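Local coordinates for protein acyl-coenzyme A oxidase acox-1.1 (PDB 5K3H) that catalyses the FAD-dependent, oxygen-consuming desaturation of acyl-CoA to (2E)-enoyl-CoA, the first step of peroxisomal beta-oxidation, working as a dimer, at residues T314-S317 and A318-R321; Q338-Q341 and H342-F345; T395-T398 and G399-I402; Y601-L604 and Q605-R608. All blocks are in the same frame, centred on the assembly; numbering follows the deposited sequence.

Contact 1 of 4, residues T314-S317 and A318-R321; sequences TRYS and AVRR
Tyr316 and Arg320 stand one helical turn apart, and the arginine chain runs along the tyrosine, its aliphatic part passing over one face of the phenol ring. Arg320 CB sits 3.9 Å from the centroid of the Tyr316 ring and nearly above it, a CH-pi contact displaced a little toward the rim. Farther out, Tyr316 OH comes over one face of the guanidinium, 3.5 Å from Arg320 NE; the angle there is too poor for a hydrogen bond, and the two planes stand 33° apart. Both side chains leave the backbone with CG anti to N (chi1 179° for Tyr316, 176° for Arg320), and a bend at chi2 of Arg320 keeps its chain along the ring. The polar ends are held by others: Tyr316 OH by His412, Arg320 NH1 by Tyr637 and by Met154 O of the second subunit. Val319 crosses the tyrosine at about a right angle, its CG2 4.2 Å from Tyr316 CD1.

The backbone here is the last turn of a helix. Arg315 O accepts from both Val319 N (3.2 Å) and Ala318 N (3.0 Å). Tyr316 O then takes Arg320 N at 2.8 Å, although Arg320 is already the first residue to leave helical phi/psi. This is the C-terminal end of helix 300-319, where the chain turns out of the helix and delivers Arg320 to the FAD site shared between the two subunits.

Contact 2 of 4, residues Q338-Q341 and H342-F345; sequences QTQQ and HRLF
The opening turns of helix 338-367 carry four consecutive FAD-binding residues, Gln340 to Arg343, and Gln341 packs here against Phe345 one turn on. The phenyl ring lies with one face over Gln341 CA, while Phe345 CE2 comes within 3.4 Å of Gln341 CB and equally near Gln341 CG. The glutamine chain is extended beyond CG (chi2 -177°), which lays its amide along the CE2 side of the ring, the two planes 29° apart; Gln341 NE2 bonds to Leu335 O. Without the ring, as with an alanine at Phe345, the CB and CG of Gln341 would probably lose their neighbour and the glutamine chain be left freer to turn.

Gln341 O is gripped twice, by Phe345 N at 2.8 Å and by Leu344 N at 3.2 Å. This helix start belongs to the all-helical part of the acyl-CoA oxidase fold and lies at the dimer interface, with Gln338 bonded to Asn525 and Val529 of the second subunit. Gln340 meets Arg343 through OE1, which lies 3.6 Å from Arg343 CD and near the guanidinium plane, while Gln340 NE2 bonds to Ala408 O. His342, probably also an ATP ligand, takes a water at its ring edge: His342 ND1 lies 3.0 Å from that water, which donates to Thr339 O.

Contact 3 of 4, residues T395-T398 and G399-I402; sequences THQT and GEGI
Apolar packing joins Thr398 to Ile402, whose side chains run alongside each other. Thr398 CG2, anti to the backbone N, meets Ile402 CD1 at 3.6 Å. Ile402 continues onto Ile420, Ile423 and Tyr424 of helix 420-428; cut back to an alanine, it is likely to leave the Thr398 methyl without its neighbour and a gap toward that helix.

Among the backbone bonds, Ile402 N reaches Thr398 O at 2.9 Å, Glu400 N reaches His396 O at the same length, and both are nearly straight. Ile402 CG1 also comes close to Thr398 O, at 3.2 Å. Gly399 N to Thr395 O (3.0 Å) and Gly401 N to Gln397 O (3.1 Å) complete an unbroken run of i to i+4 bonds.

The ionisable pair is looser. His396 NE2 and Glu400 OE1 stand 4.3 Å apart, too far to bond, and Glu400 OE1 is committed to a salt bridge with Arg350 of helix 338-367. Such i, i+4 contacts are those of a regular alpha-helix, here the inner part of helix 382-408, which packs on helices 300-319, 338-367 and 420-428 and carries His396 to the ATP site shared by the two subunits.

Contact 4 of 4, residues Y601-L604 and Q605-R608; sequences YFYL and QKIR
Gln605 and Lys606 both return toward Phe602, on a turn of helix 590-616 in the C-terminal helical part of the oxidase. These are the spacings of an alpha-helix, i to i+3 and i to i+4, on a face where Phe602 and Gln605 are exposed. The chain of Gln605 bends at chi2 (-86°) and brings one end of its amide over a face of the Phe602 ring, the planes 62° apart; nearer the backbone, Gln605 CB lies 3.5 Å from Phe602 O.

Lys606 extends beside two aromatic side chains. Lys606 CD comes within 4.1 Å of Phe602 CE2, and Lys606 CB within 4.2 Å of Tyr603 CD1, so the aliphatic part of the lysine borders both rings while NZ ends in a salt bridge with Asp565. Lys606 N donates to Phe602 O at 3.0 Å. The tyrosine ring in turn meets the ring of His568, the two planes about 15° apart.

Ile607 turns to the buried side, where it packs on Leu566 and Leu569 of helix 557-577, and Leu604 also meets Leu569. Ile607 N bonds to Tyr603 O at 2.8 Å.

Arg608 leads away from the turn to salt bridges with Glu336 and Glu19, and its aliphatic part touches Gln341 of the FAD site. Its backbone N makes a weak bond to Leu604 O at 3.1 Å, with Arg608 CB 3.8 Å from that same oxygen.

How the contacts relate
Contact 2 is the hub of the four. It touches contact 1 through a probable hydrogen bond from Gln340 NE2 to Ser317 OG (2.8 Å), with Leu344 CD1 packed on Thr314 and Ser317, and touches contact 4 where Phe345 CE2 lies 3.5 Å from Leu604 O. The centres of contacts 1 and 2 are about 12 Å apart. Those of contacts 2 and 4 are about 9 Å apart. Contacts 1 and 2 supply FAD-binding residues, and in contact 4 the side chains of Arg608 and Leu604 come within about 4 Å of those of Gln341 and His342. Contact 3 stands apart, its nearest atoms about 5 Å from contact 2, and contributes His396 to the ATP site.

Contact 1 of 4, residues T314-S317 and A318-R321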
loop_
_atom_site.group_PDB
_atom_site.type_symbol
_atom_site.label_atom_id
_atom_site.label_comp_id
_atom_site.label_asym_id
_atom_site.label_seq_id
_atom_site.Cartn_x
_atom_site.Cartn_y
_atom_site.Cartn_z
ATOM N N THR B 314 -8.308 -3.920 -15.041
ATOM C CA THR B 314 -9.418 -4.604 -15.697
ATOM C C THR B 314 -9.107 -4.890 -17.167
ATOM O O THR B 314 -9.443 -5.971 -17.677
ATOM C CB THR B 314 -10.710 -3.785 -15.556
ATOM O OG1 THR B 314 -10.911 -3.400 -14.172
ATOM C CG2 THR B 314 -11.918 -4.579 -16.062
ATOM N N ARG B 315 -8.440 -3.963 -17.863
ATOM C CA ARG B 315 -7.944 -4.275 -19.206
ATOM C C ARG B 315 -6.997 -5.480 -19.188
ATOM O O ARG B 315 -7.156 -6.417 -19.978
ATOM C CB ARG B 315 -7.260 -3.041 -19.803
ATOM C CG ARG B 315 -8.245 -1.990 -20.286
ATOM C CD ARG B 315 -7.550 -0.679 -20.560
ATOM N NE ARG B 315 -8.482 0.298 -21.106
ATOM C CZ ARG B 315 -8.147 1.524 -21.492
ATOM N NH1 ARG B 315 -6.898 1.945 -21.391
ATOM N NH2 ARG B 315 -9.071 2.321 -21.986
ATOM N N TYR B 316 -6.005 -5.466 -18.289
ATOM C CA TYR B 316 -5.071 -6.585 -18.169
ATOM C C TYR B 316 -5.791 -7.887 -17.830
ATOM O O TYR B 316 -5.428 -8.949 -18.345
ATOM C CB TYR B 316 -3.999 -6.264 -17.124
ATOM C CG TYR B 316 -3.000 -7.379 -16.923
ATOM C CD1 TYR B 316 -2.053 -7.674 -17.889
ATOM C CD2 TYR B 316 -3.016 -8.142 -15.774
ATOM C CE1 TYR B 316 -1.152 -8.724 -17.715
ATOM C CE2 TYR B 316 -2.120 -9.172 -15.586
ATOM C CZ TYR B 316 -1.191 -9.463 -16.551
ATOM O OH TYR B 316 -0.299 -10.496 -16.349
ATOM N N SER B 317 -6.828 -7.830 -16.983
ATOM C CA SER B 317 -7.583 -9.043 -16.668
ATOM C C SER B 317 -8.314 -9.585 -17.888
ATOM O O SER B 317 -8.552 -10.798 -17.971
ATOM C CB SER B 317 -8.608 -8.777 -15.562
ATOM O OG SER B 317 -8.008 -8.456 -14.314
ATOM N N ALA B 318 -8.618 -8.728 -18.865
ATOM C CA ALA B 318 -9.269 -9.194 -20.090
ATOM C C ALA B 318 -8.266 -9.847 -21.050
ATOM O O ALA B 318 -8.621 -10.782 -21.775
ATOM C CB ALA B 318 -9.985 -8.028 -20.786
ATOM N N VAL B 319 -7.003 -9.404 -21.041
ATOM C CA VAL B 319 -6.015 -9.965 -21.956
ATOM C C VAL B 319 -5.191 -11.096 -21.330
ATOM O O VAL B 319 -4.622 -11.915 -22.068
ATOM C CB VAL B 319 -5.105 -8.831 -22.475
ATOM C CG1 VAL B 319 -5.934 -7.623 -22.833
ATOM C CG2 VAL B 319 -4.034 -8.451 -21.478
ATOM N N ARG B 320 -5.130 -11.178 -19.998
ATOM C CA ARG B 320 -4.370 -12.207 -19.290
ATOM C C ARG B 320 -5.192 -13.488 -19.151
ATOM O O ARG B 320 -6.240 -13.479 -18.510
ATOM C CB ARG B 320 -3.969 -11.679 -17.917
ATOM C CG ARG B 320 -3.242 -12.661 -17.016
ATOM C CD ARG B 320 -2.001 -13.188 -17.706
ATOM N NE ARG B 320 -1.124 -13.834 -16.744
ATOM C CZ ARG B 320 0.190 -13.980 -16.883
ATOM N NH1 ARG B 320 0.819 -13.526 -17.973
ATOM N NH2 ARG B 320 0.874 -14.570 -15.906
ATOM N N ARG B 321 -4.714 -14.588 -19.729
ATOM C CA ARG B 321 -5.342 -15.900 -19.593
ATOM C C ARG B 321 -4.498 -16.764 -18.660
ATOM O O ARG B 321 -3.287 -16.880 -18.854
ATOM C CB ARG B 321 -5.500 -16.558 -20.968
ATOM C CG ARG B 321 -6.673 -15.975 -21.774
ATOM C CD ARG B 321 -6.735 -16.483 -23.177
ATOM N NE ARG B 321 -7.838 -15.892 -23.943
ATOM C CZ ARG B 321 -9.075 -16.390 -23.957
ATOM N NH1 ARG B 321 -9.340 -17.479 -23.240
ATOM N NH2 ARG B 321 -10.036 -15.829 -24.682
#

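Contact 2 of 4, residues Q338-Q341 and H342-F345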
loop_
_atom_site.group_PDB
_atom_site.type_symbol
_atom_site.label_atom_id
_atom_site.label_comp_id
_atom_site.label_asym_id
_atom_site.label_seq_id
_atom_site.Cartn_x
_atom_site.Cartn_y
_atom_site.Cartn_z
ATOM N N GLN B 338 -14.642 -15.300 -10.232
ATOM C CA GLN B 338 -15.416 -14.520 -9.269
ATOM C C GLN B 338 -14.492 -13.767 -8.331
ATOM O O GLN B 338 -14.751 -12.620 -7.940
ATOM C CB GLN B 338 -16.329 -15.439 -8.470
ATOM C CG GLN B 338 -17.274 -14.678 -7.544
ATOM C CD GLN B 338 -18.030 -15.595 -6.623
ATOM O OE1 GLN B 338 -17.456 -16.217 -5.735
ATOM N NE2 GLN B 338 -19.330 -15.711 -6.853
ATOM N N THR B 339 -13.393 -14.409 -7.986
ATOM C CA THR B 339 -12.390 -13.854 -7.097
ATOM C C THR B 339 -11.766 -12.590 -7.674
ATOM O O THR B 339 -11.512 -11.632 -6.936
ATOM C CB THR B 339 -11.378 -14.980 -6.848
ATOM O OG1 THR B 339 -11.586 -15.552 -5.537
ATOM C CG2 THR B 339 -9.951 -14.575 -7.133
ATOM N N GLN B 340 -11.543 -12.550 -8.993
ATOM C CA GLN B 340 -10.996 -11.350 -9.641
ATOM C C GLN B 340 -12.054 -10.255 -9.766
ATOM O O GLN B 340 -11.782 -9.071 -9.508
ATOM C CB GLN B 340 -10.475 -11.695 -11.033
ATOM C CG GLN B 340 -9.632 -10.622 -11.710
ATOM C CD GLN B 340 -8.167 -10.672 -11.306
ATOM O OE1 GLN B 340 -7.804 -11.191 -10.244
ATOM N NE2 GLN B 340 -7.310 -10.157 -12.175
ATOM N N GLN B 341 -13.270 -10.635 -10.162
ATOM C CA GLN B 341 -14.352 -9.670 -10.246
ATOM C C GLN B 341 -14.621 -9.034 -8.884
ATOM O O GLN B 341 -14.834 -7.818 -8.790
ATOM C CB GLN B 341 -15.604 -10.368 -10.781
ATOM C CG GLN B 341 -15.392 -10.999 -12.158
ATOM C CD GLN B 341 -16.650 -11.642 -12.725
ATOM O OE1 GLN B 341 -17.719 -11.602 -12.101
ATOM N NE2 GLN B 341 -16.540 -12.213 -13.921
ATOM N N HIS B 342 -14.576 -9.843 -7.816
ATOM C CA HIS B 342 -14.849 -9.339 -6.480
ATOM C C HIS B 342 -13.818 -8.309 -6.046
ATOM O O HIS B 342 -14.130 -7.417 -5.240
ATOM C CB HIS B 342 -14.907 -10.509 -5.492
ATOM C CG HIS B 342 -15.281 -10.118 -4.089
ATOM N ND1 HIS B 342 -14.383 -10.144 -3.040
ATOM C CD2 HIS B 342 -16.458 -9.703 -3.560
ATOM C CE1 HIS B 342 -14.993 -9.766 -1.927
ATOM N NE2 HIS B 342 -16.250 -9.486 -2.216
ATOM N N ARG B 343 -12.590 -8.410 -6.541
ATOM C CA ARG B 343 -11.556 -7.477 -6.117
ATOM C C ARG B 343 -11.408 -6.282 -7.061
ATOM O O ARG B 343 -10.583 -5.400 -6.796
ATOM C CB ARG B 343 -10.217 -8.220 -5.967
ATOM C CG ARG B 343 -9.441 -8.370 -7.263
ATOM C CD ARG B 343 -8.369 -9.431 -7.157
ATOM N NE ARG B 343 -7.562 -9.253 -5.972
ATOM C CZ ARG B 343 -6.476 -9.971 -5.688
ATOM N NH1 ARG B 343 -6.070 -10.924 -6.527
ATOM N NH2 ARG B 343 -5.801 -9.735 -4.558
ATOM N N LEU B 344 -12.205 -6.211 -8.131
ATOM C CA LEU B 344 -12.181 -5.094 -9.065
ATOM C C LEU B 344 -13.502 -4.343 -9.121
ATOM O O LEU B 344 -13.513 -3.114 -8.967
ATOM C CB LEU B 344 -11.825 -5.595 -10.488
ATOM C CG LEU B 344 -10.441 -6.166 -10.862
ATOM C CD1 LEU B 344 -10.518 -6.679 -12.261
ATOM C CD2 LEU B 344 -9.292 -5.139 -10.734
ATOM N N PHE B 345 -14.627 -5.042 -9.370
ATOM C CA PHE B 345 -15.876 -4.370 -9.733
ATOM C C PHE B 345 -16.438 -3.526 -8.591
ATOM O O PHE B 345 -17.017 -2.466 -8.858
ATOM C CB PHE B 345 -16.947 -5.357 -10.206
ATOM C CG PHE B 345 -16.570 -6.146 -11.437
ATOM C CD1 PHE B 345 -15.470 -5.795 -12.210
ATOM C CD2 PHE B 345 -17.279 -7.306 -11.770
ATOM C CE1 PHE B 345 -15.112 -6.555 -13.312
ATOM C CE2 PHE B 345 -16.933 -8.058 -12.855
ATOM C CZ PHE B 345 -15.848 -7.689 -13.634
HETATM O O HOH W 1 -11.713 -11.326 -3.759
#

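Contact 3 of 4, residues T395-T398 and G399-I402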
loop_
_atom_site.group_PDB
_atom_site.type_symbol
_atom_site.label_atom_id
_atom_site.label_comp_id
_atom_site.label_asym_id
_atom_site.label_seq_id
_atom_site.Cartn_x
_atom_site.Cartn_y
_atom_site.Cartn_z
ATOM N N THR B 395 -9.946 8.964 0.663
ATOM C CA THR B 395 -8.529 8.679 0.466
ATOM C C THR B 395 -8.176 7.265 0.894
ATOM O O THR B 395 -7.389 6.586 0.226
ATOM C CB THR B 395 -7.687 9.699 1.218
ATOM O OG1 THR B 395 -7.984 11.003 0.693
ATOM C CG2 THR B 395 -6.189 9.379 1.073
ATOM N N HIS B 396 -8.734 6.815 2.013
ATOM C CA HIS B 396 -8.472 5.461 2.490
ATOM C C HIS B 396 -9.075 4.430 1.559
ATOM O O HIS B 396 -8.396 3.483 1.162
ATOM C CB HIS B 396 -9.015 5.285 3.907
ATOM C CG HIS B 396 -9.019 3.862 4.377
ATOM N ND1 HIS B 396 -7.897 3.244 4.890
ATOM C CD2 HIS B 396 -10.006 2.933 4.398
ATOM C CE1 HIS B 396 -8.190 1.994 5.199
ATOM N NE2 HIS B 396 -9.462 1.780 4.907
ATOM N N GLN B 397 -10.344 4.613 1.171
ATOM C CA GLN B 397 -11.006 3.669 0.271
ATOM C C GLN B 397 -10.423 3.696 -1.134
ATOM O O GLN B 397 -10.420 2.657 -1.817
ATOM C CB GLN B 397 -12.497 3.960 0.203
ATOM C CG GLN B 397 -13.194 3.596 1.473
ATOM C CD GLN B 397 -14.675 3.586 1.331
ATOM O OE1 GLN B 397 -15.218 3.903 0.278
ATOM N NE2 GLN B 397 -15.355 3.292 2.421
ATOM N N THR B 398 -9.937 4.856 -1.587
ATOM C CA THR B 398 -9.223 4.901 -2.862
ATOM C C THR B 398 -7.947 4.074 -2.785
ATOM O O THR B 398 -7.678 3.259 -3.671
ATOM C CB THR B 398 -8.882 6.343 -3.248
ATOM O OG1 THR B 398 -10.087 7.078 -3.465
ATOM C CG2 THR B 398 -8.093 6.363 -4.521
ATOM N N GLY B 399 -7.166 4.250 -1.707
ATOM C CA GLY B 399 -5.942 3.469 -1.516
ATOM C C GLY B 399 -6.181 1.971 -1.423
ATOM O O GLY B 399 -5.435 1.174 -2.002
ATOM N N GLU B 400 -7.221 1.565 -0.688
ATOM C CA GLU B 400 -7.617 0.154 -0.646
ATOM C C GLU B 400 -7.888 -0.396 -2.047
ATOM O O GLU B 400 -7.387 -1.466 -2.414
ATOM C CB GLU B 400 -8.851 0.013 0.246
ATOM C CG GLU B 400 -9.531 -1.356 0.226
ATOM C CD GLU B 400 -10.910 -1.384 0.947
ATOM O OE1 GLU B 400 -11.261 -0.413 1.702
ATOM O OE2 GLU B 400 -11.648 -2.399 0.742
ATOM N N GLY B 401 -8.641 0.343 -2.867
ATOM C CA GLY B 401 -8.979 -0.163 -4.192
ATOM C C GLY B 401 -7.805 -0.204 -5.153
ATOM O O GLY B 401 -7.625 -1.184 -5.877
ATOM N N ILE B 402 -6.956 0.821 -5.128
ATOM C CA ILE B 402 -5.774 0.831 -5.987
ATOM C C ILE B 402 -4.872 -0.350 -5.646
ATOM O O ILE B 402 -4.273 -0.971 -6.532
ATOM C CB ILE B 402 -5.016 2.166 -5.844
ATOM C CG1 ILE B 402 -5.851 3.346 -6.327
ATOM C CG2 ILE B 402 -3.721 2.121 -6.650
ATOM C CD1 ILE B 402 -5.265 4.643 -5.963
#

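Contact 4 of 4, residues Y601-L604 and Q605-R608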
loop_
_atom_site.group_PDB
_atom_site.type_symbol
_atom_site.label_atom_id
_atom_site.label_comp_id
_atom_site.label_asym_id
_atom_site.label_seq_id
_atom_site.Cartn_x
_atom_site.Cartn_y
_atom_site.Cartn_z
ATOM N N TYR B 601 -22.859 -11.434 -5.378
ATOM C CA TYR B 601 -22.361 -12.319 -6.423
ATOM C C TYR B 601 -23.157 -12.181 -7.721
ATOM O O TYR B 601 -22.573 -12.274 -8.810
ATOM C CB TYR B 601 -22.354 -13.750 -5.897
ATOM C CG TYR B 601 -21.505 -13.842 -4.651
ATOM C CD1 TYR B 601 -20.254 -13.246 -4.615
ATOM C CD2 TYR B 601 -21.943 -14.511 -3.516
ATOM C CE1 TYR B 601 -19.459 -13.296 -3.476
ATOM C CE2 TYR B 601 -21.159 -14.570 -2.368
ATOM C CZ TYR B 601 -19.916 -13.956 -2.362
ATOM O OH TYR B 601 -19.112 -13.996 -1.266
ATOM N N PHE B 602 -24.471 -11.915 -7.632
ATOM C CA PHE B 602 -25.261 -11.696 -8.837
ATOM C C PHE B 602 -24.807 -10.449 -9.593
ATOM O O PHE B 602 -24.607 -10.497 -10.808
ATOM C CB PHE B 602 -26.752 -11.592 -8.502
ATOM C CG PHE B 602 -27.615 -11.263 -9.704
ATOM C CD1 PHE B 602 -28.031 -12.271 -10.575
ATOM C CD2 PHE B 602 -27.980 -9.949 -9.979
ATOM C CE1 PHE B 602 -28.824 -11.980 -11.677
ATOM C CE2 PHE B 602 -28.755 -9.638 -11.090
ATOM C CZ PHE B 602 -29.184 -10.650 -11.938
ATOM N N TYR B 603 -24.633 -9.318 -8.900
ATOM C CA TYR B 603 -24.302 -8.098 -9.633
ATOM C C TYR B 603 -22.853 -8.076 -10.117
ATOM O O TYR B 603 -22.565 -7.399 -11.108
ATOM C CB TYR B 603 -24.604 -6.848 -8.797
ATOM C CG TYR B 603 -26.072 -6.455 -8.831
ATOM C CD1 TYR B 603 -26.603 -5.791 -9.917
ATOM C CD2 TYR B 603 -26.934 -6.795 -7.777
ATOM C CE1 TYR B 603 -27.949 -5.439 -9.950
ATOM C CE2 TYR B 603 -28.284 -6.468 -7.800
ATOM C CZ TYR B 603 -28.790 -5.784 -8.884
ATOM O OH TYR B 603 -30.136 -5.440 -8.915
ATOM N N LEU B 604 -21.954 -8.854 -9.515
ATOM C CA LEU B 604 -20.651 -9.047 -10.142
ATOM C C LEU B 604 -20.815 -9.540 -11.584
ATOM O O LEU B 604 -20.315 -8.919 -12.532
ATOM C CB LEU B 604 -19.829 -10.050 -9.334
ATOM C CG LEU B 604 -19.315 -9.597 -7.959
ATOM C CD1 LEU B 604 -18.535 -10.733 -7.239
ATOM C CD2 LEU B 604 -18.490 -8.276 -8.076
ATOM N N GLN B 605 -21.566 -10.630 -11.763
ATOM C CA GLN B 605 -21.833 -11.177 -13.089
ATOM C C GLN B 605 -22.572 -10.171 -13.978
ATOM O O GLN B 605 -22.328 -10.095 -15.192
ATOM C CB GLN B 605 -22.646 -12.471 -12.907
ATOM C CG GLN B 605 -23.536 -12.920 -14.091
ATOM C CD GLN B 605 -24.936 -12.259 -14.072
ATOM O OE1 GLN B 605 -25.484 -11.967 -12.997
ATOM N NE2 GLN B 605 -25.521 -12.038 -15.272
ATOM N N LYS B 606 -23.485 -9.391 -13.389
ATOM C CA LYS B 606 -24.251 -8.416 -14.157
ATOM C C LYS B 606 -23.361 -7.277 -14.640
ATOM O O LYS B 606 -23.551 -6.748 -15.750
ATOM C CB LYS B 606 -25.413 -7.894 -13.299
ATOM C CG LYS B 606 -26.409 -7.049 -14.068
ATOM C CD LYS B 606 -27.476 -7.966 -14.665
ATOM C CE LYS B 606 -28.217 -7.325 -15.799
ATOM N NZ LYS B 606 -28.422 -5.887 -15.553
ATOM N N ILE B 607 -22.379 -6.886 -13.821
ATOM C CA ILE B 607 -21.505 -5.773 -14.167
ATOM C C ILE B 607 -20.502 -6.187 -15.246
ATOM O O ILE B 607 -20.137 -5.372 -16.111
ATOM C CB ILE B 607 -20.790 -5.287 -12.892
ATOM C CG1 ILE B 607 -21.766 -4.580 -11.937
ATOM C CG2 ILE B 607 -19.624 -4.370 -13.240
ATOM C CD1 ILE B 607 -22.357 -3.333 -12.489
ATOM N N ARG B 608 -20.106 -7.468 -15.267
ATOM C CA ARG B 608 -18.978 -7.905 -16.091
ATOM C C ARG B 608 -19.035 -7.446 -17.551
ATOM O O ARG B 608 -18.077 -6.787 -17.995
ATOM C CB ARG B 608 -18.850 -9.432 -15.984
ATOM C CG ARG B 608 -17.605 -10.029 -16.623
ATOM C CD ARG B 608 -17.882 -10.423 -18.041
ATOM N NE ARG B 608 -16.738 -10.975 -18.766
ATOM C CZ ARG B 608 -16.363 -12.260 -18.691
ATOM N NH1 ARG B 608 -17.007 -13.101 -17.884
ATOM N NH2 ARG B 608 -15.341 -12.710 -19.417
#